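Local coordinates for protein NleG5-1 effector (Enterobacteria phage YYZ-2008, PDB 5VGC) that probably promotes ubiquitin transfer as a RING-type E3 ligase effector and holds calcium ions in the crystal, at residues T96-R99 / E100-M103; E102-N106 / M107-S111; I174-K178 / T179-H183. The protein carries 1 engineered substitution. All coordinates share one frame; numbering follows the deposited sequence.

Interaction 1 of 3, residues T96-R99 / E100-M103. With CA (calcium ion), chain C.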
loop_
_atom_site.group_PDB
_atom_site.type_symbol
_atom_site.label_atom_id
_atom_site.label_comp_id
_atom_site.label_asym_id
_atom_site.label_seq_id
_atom_site.Cartn_x
_atom_site.Cartn_y
_atom_site.Cartn_z
ATOM N N THR A 96 12.544 -10.933 0.522
ATOM C CA THR A 96 12.234 -10.396 1.839
ATOM C C THR A 96 12.139 -8.859 1.817
ATOM O O THR A 96 11.199 -8.301 2.385
ATOM C CB THR A 96 13.237 -10.878 2.926
ATOM O OG1 THR A 96 13.086 -12.291 3.124
ATOM C CG2 THR A 96 13.043 -10.157 4.274
ATOM N N VAL A 97 13.085 -8.178 1.167
ATOM C CA VAL A 97 12.992 -6.703 1.113
ATOM C C VAL A 97 11.693 -6.274 0.430
ATOM O O VAL A 97 10.947 -5.398 0.930
ATOM C CB VAL A 97 14.231 -6.069 0.410
ATOM C CG1 VAL A 97 14.025 -4.585 0.087
ATOM C CG2 VAL A 97 15.472 -6.247 1.281
ATOM N N LEU A 98 11.399 -6.887 -0.708
ATOM C CA LEU A 98 10.178 -6.492 -1.431
ATOM C C LEU A 98 8.919 -6.735 -0.595
ATOM O O LEU A 98 8.012 -5.865 -0.521
ATOM C CB LEU A 98 10.084 -7.223 -2.775
ATOM C CG LEU A 98 11.125 -6.806 -3.799
ATOM C CD1 LEU A 98 11.006 -7.718 -4.994
ATOM C CD2 LEU A 98 10.961 -5.348 -4.213
ATOM N N ARG A 99 8.884 -7.905 0.048
ATOM C CA ARG A 99 7.747 -8.248 0.895
ATOM C C ARG A 99 7.635 -7.283 2.091
ATOM O O ARG A 99 6.525 -6.871 2.449
ATOM C CB ARG A 99 7.843 -9.694 1.374
ATOM C CG ARG A 99 6.553 -10.255 1.933
ATOM C CD ARG A 99 5.592 -10.624 0.830
ATOM N NE ARG A 99 4.356 -11.152 1.385
ATOM C CZ ARG A 99 3.358 -10.414 1.882
ATOM N NH1 ARG A 99 3.412 -9.083 1.901
ATOM N NH2 ARG A 99 2.273 -11.019 2.364
ATOM N N GLU A 100 8.778 -6.923 2.691
ATOM C CA GLU A 100 8.793 -5.918 3.760
ATOM C C GLU A 100 8.256 -4.593 3.247
ATOM O O GLU A 100 7.474 -3.935 3.949
ATOM C CB GLU A 100 10.181 -5.720 4.358
ATOM C CG GLU A 100 10.693 -6.889 5.188
ATOM C CD GLU A 100 10.038 -7.026 6.542
ATOM O OE1 GLU A 100 9.166 -6.193 6.899
ATOM O OE2 GLU A 100 10.411 -7.987 7.246
ATOM N N ILE A 101 8.649 -4.204 2.033
ATOM C CA ILE A 101 8.027 -2.994 1.451
ATOM C C ILE A 101 6.512 -3.177 1.342
ATOM O O ILE A 101 5.759 -2.309 1.773
ATOM C CB ILE A 101 8.599 -2.611 0.065
ATOM C CG1 ILE A 101 10.052 -2.177 0.213
ATOM C CG2 ILE A 101 7.772 -1.494 -0.580
ATOM C CD1 ILE A 101 10.823 -2.181 -1.085
ATOM N N GLU A 102 6.077 -4.295 0.774
ATOM C CA GLU A 102 4.624 -4.558 0.609
ATOM C C GLU A 102 3.869 -4.475 1.926
ATOM O O GLU A 102 2.795 -3.862 2.003
ATOM C CB GLU A 102 4.377 -5.927 -0.062
ATOM C CG GLU A 102 4.759 -5.982 -1.556
ATOM C CD GLU A 102 4.609 -7.354 -2.190
ATOM O OE1 GLU A 102 4.841 -7.452 -3.422
ATOM O OE2 GLU A 102 4.275 -8.332 -1.470
ATOM N N MET A 103 4.444 -5.067 2.967
ATOM C CA MET A 103 3.795 -5.159 4.283
ATOM C C MET A 103 3.671 -3.846 5.062
ATOM O O MET A 103 3.060 -3.829 6.122
ATOM C CB MET A 103 4.499 -6.201 5.144
ATOM C CG MET A 103 4.179 -7.623 4.729
ATOM S SD MET A 103 4.794 -8.801 5.945
ATOM C CE MET A 103 6.442 -9.173 5.337
HETATM CA CA CA C . 1.369 -2.047 1.902
#
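R99 reaches down the helix to two side chains of the next turn, E102 and M103. Its CG lies anti to the backbone N (chi1 -164°) and the chain then bends at chi2, which brings the guanidinium back over the following residues. There NH1 is 3.6 Å from E102 OE2. The guanidinium and carboxylate planes are turned 54° apart and the oxygen sits well out of the guanidinium plane, so this salt bridge is an attraction of charges with no N-H aimed at the acceptor. R99 CD also rests 3.5 Å from E102 OE2. On its other neighbour, NH1 lies near M103 CG, which stands obliquely to the guanidinium. M103 crosses R99 at about a right angle and bends at chi3, putting its CE 3.6 Å from R99 CG. On another flank of the helix V97 CG1 meets I101 CD1 at 4.2 Å. Beneath these contacts run the regular i to i+4 bonds, from E100 N to T96 O through to M103 N to R99 O at 2.8 Å.

The carboxylate of E102 is gripped more firmly elsewhere: OE2 accepts from the backbone N of M107 of the second subunit and OE1 from that of L109 of the same subunit. E102 O, in the last turn of the helix, binds calcium at 2.3 Å together with L104 O and the corresponding two oxygens of the second subunit. Helix 92-102 runs from the part of the chain holding the three-stranded sheet 37-60, whose loop residues M51 and V53 touch T96 and R99, into the link before helix 111-125.

Interaction 2 of 3, residues E102-N106 / M107-S111. With CA (calcium ion), chain C.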
loop_
_atom_site.group_PDB
_atom_site.type_symbol
_atom_site.label_atom_id
_atom_site.label_comp_id
_atom_site.label_asym_id
_atom_site.label_seq_id
_atom_site.Cartn_x
_atom_site.Cartn_y
_atom_site.Cartn_z
ATOM N N GLU A 102 6.077 -4.295 0.774
ATOM C CA GLU A 102 4.624 -4.558 0.609
ATOM C C GLU A 102 3.869 -4.475 1.926
ATOM O O GLU A 102 2.795 -3.862 2.003
ATOM C CB GLU A 102 4.377 -5.927 -0.062
ATOM C CG GLU A 102 4.759 -5.982 -1.556
ATOM C CD GLU A 102 4.609 -7.354 -2.190
ATOM O OE1 GLU A 102 4.841 -7.452 -3.422
ATOM O OE2 GLU A 102 4.275 -8.332 -1.470
ATOM N N MET A 103 4.444 -5.067 2.967
ATOM C CA MET A 103 3.795 -5.159 4.283
ATOM C C MET A 103 3.671 -3.846 5.062
ATOM O O MET A 103 3.060 -3.829 6.122
ATOM C CB MET A 103 4.499 -6.201 5.144
ATOM C CG MET A 103 4.179 -7.623 4.729
ATOM S SD MET A 103 4.794 -8.801 5.945
ATOM C CE MET A 103 6.442 -9.173 5.337
ATOM N N LEU A 104 4.246 -2.759 4.567
ATOM C CA LEU A 104 3.967 -1.432 5.141
ATOM C C LEU A 104 2.471 -1.163 5.039
ATOM O O LEU A 104 1.833 -1.542 4.060
ATOM C CB LEU A 104 4.748 -0.312 4.423
ATOM C CG LEU A 104 6.262 -0.273 4.631
ATOM C CD1 LEU A 104 6.948 0.537 3.543
ATOM C CD2 LEU A 104 6.603 0.304 5.995
ATOM N N GLU A 105 1.931 -0.502 6.055
ATOM C CA GLU A 105 0.504 -0.227 6.201
ATOM C C GLU A 105 0.203 1.259 6.104
ATOM O O GLU A 105 1.117 2.119 6.206
ATOM C CB GLU A 105 0.019 -0.777 7.550
ATOM C CG GLU A 105 0.376 -2.247 7.770
ATOM C CD GLU A 105 -0.208 -2.845 9.047
ATOM O OE1 GLU A 105 -0.289 -2.141 10.090
ATOM O OE2 GLU A 105 -0.584 -4.043 9.008
ATOM N N ASN A 106 -1.077 1.567 5.907
ATOM C CA ASN A 106 -1.538 2.952 5.819
ATOM C C ASN A 106 -0.949 3.767 6.980
ATOM O O ASN A 106 -0.951 3.324 8.132
ATOM C CB ASN A 106 -3.070 3.032 5.782
ATOM C CG ASN A 106 -3.668 2.314 4.578
ATOM O OD1 ASN A 106 -3.108 2.326 3.466
ATOM N ND2 ASN A 106 -4.817 1.673 4.793
ATOM N N MET A 107 -0.421 4.941 6.641
ATOM C CA MET A 107 0.268 5.845 7.582
ATOM C C MET A 107 1.621 5.400 8.151
ATOM O O MET A 107 2.222 6.182 8.899
ATOM C CB MET A 107 -0.671 6.275 8.731
ATOM C CG MET A 107 -1.956 6.946 8.281
ATOM S SD MET A 107 -1.672 8.521 7.426
ATOM C CE MET A 107 -0.600 9.315 8.611
ATOM N N ASP A 108 2.125 4.203 7.800
ATOM C CA ASP A 108 3.397 3.733 8.409
ATOM C C ASP A 108 4.589 4.628 8.037
ATOM O O ASP A 108 5.483 4.837 8.866
ATOM C CB ASP A 108 3.732 2.281 8.017
ATOM C CG ASP A 108 3.296 1.239 9.057
ATOM O OD1 ASP A 108 3.048 1.586 10.233
ATOM O OD2 ASP A 108 3.240 0.033 8.693
ATOM N N LEU A 109 4.598 5.150 6.808
ATOM C CA LEU A 109 5.623 6.090 6.376
ATOM C C LEU A 109 5.245 7.512 6.719
ATOM O O LEU A 109 6.101 8.239 7.193
ATOM C CB LEU A 109 5.900 5.957 4.868
ATOM C CG LEU A 109 6.440 4.597 4.387
ATOM C CD1 LEU A 109 6.786 4.652 2.908
ATOM C CD2 LEU A 109 7.663 4.136 5.151
ATOM N N LEU A 110 4.003 7.920 6.505
ATOM C CA LEU A 110 3.607 9.298 6.850
ATOM C C LEU A 110 3.501 9.647 8.345
ATOM O O LEU A 110 3.458 10.837 8.663
ATOM C CB LEU A 110 2.314 9.690 6.146
ATOM C CG LEU A 110 2.453 9.765 4.632
ATOM C CD1 LEU A 110 1.073 9.848 3.984
ATOM C CD2 LEU A 110 3.304 10.964 4.224
ATOM N N SER A 111 3.492 8.655 9.242
ATOM C CA SER A 111 3.461 8.950 10.683
ATOM C C SER A 111 4.736 9.669 11.203
ATOM O O SER A 111 4.634 10.628 12.043
ATOM C CB SER A 111 3.165 7.678 11.475
ATOM O OG SER A 111 4.169 6.691 11.297
HETATM CA CA CA C . 1.369 -2.047 1.902
#
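D108 lies alongside E105, the two side chains pointing the same way, and its carboxylate ties the start of a tight turn. From the backbone outward, D108 CB sits near E105 O and touches L104 CD2 on a second side. CG lies about equally far from E105 N and E105 O. At the tip, OD2 accepts the N-H of E105 at 3.0 Å, a fairly straight bond (155°) that comes in from above the carboxylate plane, 38° out of it. The same oxygen also lies 3.5 Å from E105 CB. E105 OE1 is 4.4 Å from D108 OD2, with the two carboxylates nearly parallel; a second calcium, the one bound by R180 O, comes within about 4 Å of the nearest atom of the E105 side chain and may ease the crowding of like charge.

Behind this pair L104 and L109 cross at about a right angle. L104 CG lies beside its backbone N (chi1 -70°), and from there CD1 of L104 meets CD2 of L109 at 4.0 Å. L109 also packs on I101 of the second subunit, so the leucines belong to the dimer interface as much as to the loop.

L104 O binds the shared calcium at 2.3 Å, just ahead of the turn, beside E102 O. From there the backbone reverses: D108 N donates to E105 O at 2.8 Å and M107 takes a positive phi. The result is a type II beta turn from E105 to D108, braced by an aspartate-to-backbone bond and set beside an intersubunit calcium site built from carbonyl oxygens.

Interaction 3 of 3, residues I174-K178 / T179-H183. With CA (calcium ion), chain E.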
loop_
_atom_site.group_PDB
_atom_site.type_symbol
_atom_site.label_atom_id
_atom_site.label_comp_id
_atom_site.label_asym_id
_atom_site.label_seq_id
_atom_site.Cartn_x
_atom_site.Cartn_y
_atom_site.Cartn_z
ATOM N N ILE A 174 0.754 7.843 24.483
ATOM C CA ILE A 174 2.106 7.870 23.929
ATOM C C ILE A 174 2.508 6.505 23.315
ATOM O O ILE A 174 3.075 6.451 22.186
ATOM C CB ILE A 174 3.131 8.358 24.956
ATOM C CG1 ILE A 174 2.911 9.871 25.173
ATOM C CG2 ILE A 174 4.575 8.082 24.460
ATOM C CD1 ILE A 174 3.667 10.466 26.343
ATOM N N HIS A 175 2.209 5.424 24.033
ATOM C CA HIS A 175 2.441 4.072 23.535
ATOM C C HIS A 175 1.632 3.764 22.271
ATOM O O HIS A 175 2.173 3.181 21.325
ATOM C CB HIS A 175 2.133 3.047 24.617
ATOM C CG HIS A 175 2.336 1.630 24.189
ATOM N ND1 HIS A 175 1.288 0.793 23.875
ATOM C CD2 HIS A 175 3.464 0.896 24.046
ATOM C CE1 HIS A 175 1.761 -0.397 23.548
ATOM N NE2 HIS A 175 3.078 -0.362 23.649
ATOM N N LEU A 176 0.358 4.150 22.244
ATOM C CA LEU A 176 -0.482 3.926 21.055
ATOM C C LEU A 176 0.062 4.684 19.850
ATOM O O LEU A 176 0.145 4.107 18.732
ATOM C CB LEU A 176 -1.935 4.355 21.269
ATOM C CG LEU A 176 -2.764 3.575 22.281
ATOM C CD1 LEU A 176 -4.127 4.230 22.470
ATOM C CD2 LEU A 176 -2.926 2.134 21.894
ATOM N N VAL A 177 0.424 5.955 20.071
ATOM C CA VAL A 177 0.925 6.778 18.966
ATOM C C VAL A 177 2.298 6.266 18.480
ATOM O O VAL A 177 2.489 6.031 17.265
ATOM C CB VAL A 177 0.972 8.277 19.356
ATOM C CG1 VAL A 177 1.753 9.111 18.337
ATOM C CG2 VAL A 177 -0.434 8.805 19.503
ATOM N N LYS A 178 3.235 6.062 19.411
ATOM C CA LYS A 178 4.572 5.589 19.030
ATOM C C LYS A 178 4.592 4.233 18.323
ATOM O O LYS A 178 5.443 3.994 17.475
ATOM C CB LYS A 178 5.504 5.580 20.225
ATOM C CG LYS A 178 5.932 6.985 20.677
ATOM C CD LYS A 178 6.949 6.847 21.790
ATOM C CE LYS A 178 7.513 8.153 22.283
ATOM N NZ LYS A 178 8.566 7.835 23.289
ATOM N N THR A 179 3.656 3.348 18.660
ATOM C CA THR A 179 3.521 2.069 17.968
ATOM C C THR A 179 2.597 2.179 16.754
ATOM O O THR A 179 2.294 1.163 16.142
ATOM C CB THR A 179 3.008 0.941 18.901
ATOM O OG1 THR A 179 1.686 1.240 19.368
ATOM C CG2 THR A 179 3.946 0.734 20.093
ATOM N N ARG A 180 2.143 3.389 16.388
ATOM C CA ARG A 180 1.247 3.551 15.237
ATOM C C ARG A 180 -0.013 2.650 15.352
ATOM O O ARG A 180 -0.584 2.211 14.338
ATOM C CB ARG A 180 2.018 3.276 13.912
ATOM C CG ARG A 180 2.918 4.409 13.432
ATOM C CD ARG A 180 4.215 4.534 14.222
ATOM N NE ARG A 180 5.105 5.549 13.635
ATOM C CZ ARG A 180 6.307 5.881 14.111
ATOM N NH1 ARG A 180 6.788 5.294 15.206
ATOM N NH2 ARG A 180 7.035 6.810 13.496
ATOM N N ALA A 181 -0.458 2.398 16.586
ATOM C CA ALA A 181 -1.599 1.507 16.813
ATOM C C ALA A 181 -2.891 2.237 16.504
ATOM O O ALA A 181 -2.984 3.475 16.618
ATOM C CB ALA A 181 -1.646 1.024 18.251
ATOM N N ALA A 182 -3.894 1.446 16.123
ATOM C CA ALA A 182 -5.206 1.956 15.796
ATOM C C ALA A 182 -5.935 2.484 17.059
ATOM O O ALA A 182 -5.646 2.080 18.188
ATOM C CB ALA A 182 -6.001 0.852 15.132
ATOM N N HIS A 183 -6.878 3.395 16.840
ATOM C CA HIS A 183 -7.718 3.939 17.903
ATOM C C HIS A 183 -8.508 2.776 18.469
ATOM O O HIS A 183 -9.161 2.054 17.703
ATOM C CB HIS A 183 -8.664 5.023 17.333
ATOM C CG HIS A 183 -9.435 5.773 18.373
ATOM N ND1 HIS A 183 -10.342 5.167 19.211
ATOM C CD2 HIS A 183 -9.440 7.083 18.707
ATOM C CE1 HIS A 183 -10.863 6.063 20.028
ATOM N NE2 HIS A 183 -10.330 7.234 19.744
HETATM CA CA CA E . -1.429 1.498 12.145
HETATM O O HOH W 1 -3.298 2.836 12.539
#
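A Schellman motif ends helix 170-178: R180, with positive phi (54°), is its C-prime residue, A181 N donates to L176 O at 2.8 Å, and R180 N donates to V177 O from above the carbonyl plane. Outside the backbone pair, A181 CB closes on L176 CD2, an apolar touch across the turn.

T179 seals the last turn. H175 O takes two bonds, from T179 N at 3.1 Å and from T179 OG1 at 2.8 Å, reached from opposite faces of the carbonyl. With chi1 near 64°, OG1 points back to that oxygen while T179 CG2, in the one H175 conformer given of two, lies over a face of the H175 ring, 4.1 Å from its centroid, a CH-pi contact offset toward the rim.

The R180 chain bends at chi2 and swings back, so that NH1 donates to K178 O at 2.9 Å, the oxygen lying slightly out of the guanidinium plane; S111 is the outside partner of NE. R180 O binds a calcium ion at 2.5 Å, with water 1 also on the metal. V177 packs into helix 111-125 at L115, L118 and I122. The strand hairpin 152-169 running into this capped helix is consistent with a RING-like domain.

How the interactions relate
Interactions 1 and 2 form one path: they share E102 and M103, their centres lie 12 Å apart, and both touch the same calcium and the second subunit. Interaction 1 delivers the end of helix 92-102 to that metal; interaction 2 carries the chain from it toward helix 111-125. Interaction 3 arrives from far along the sequence yet meets interaction 2, centres 13 Å apart, where S111 OG and R180 NE make a probable hydrogen bond of 2.8 Å and D108 OD1 packs on R180 CB at 4.2 Å. The calcium bound by R180 O lies 11.2 Å from the calcium bound by E102 O and L104 O. Interactions 1 and 3 do not touch, their nearest atoms being about 11 Å apart.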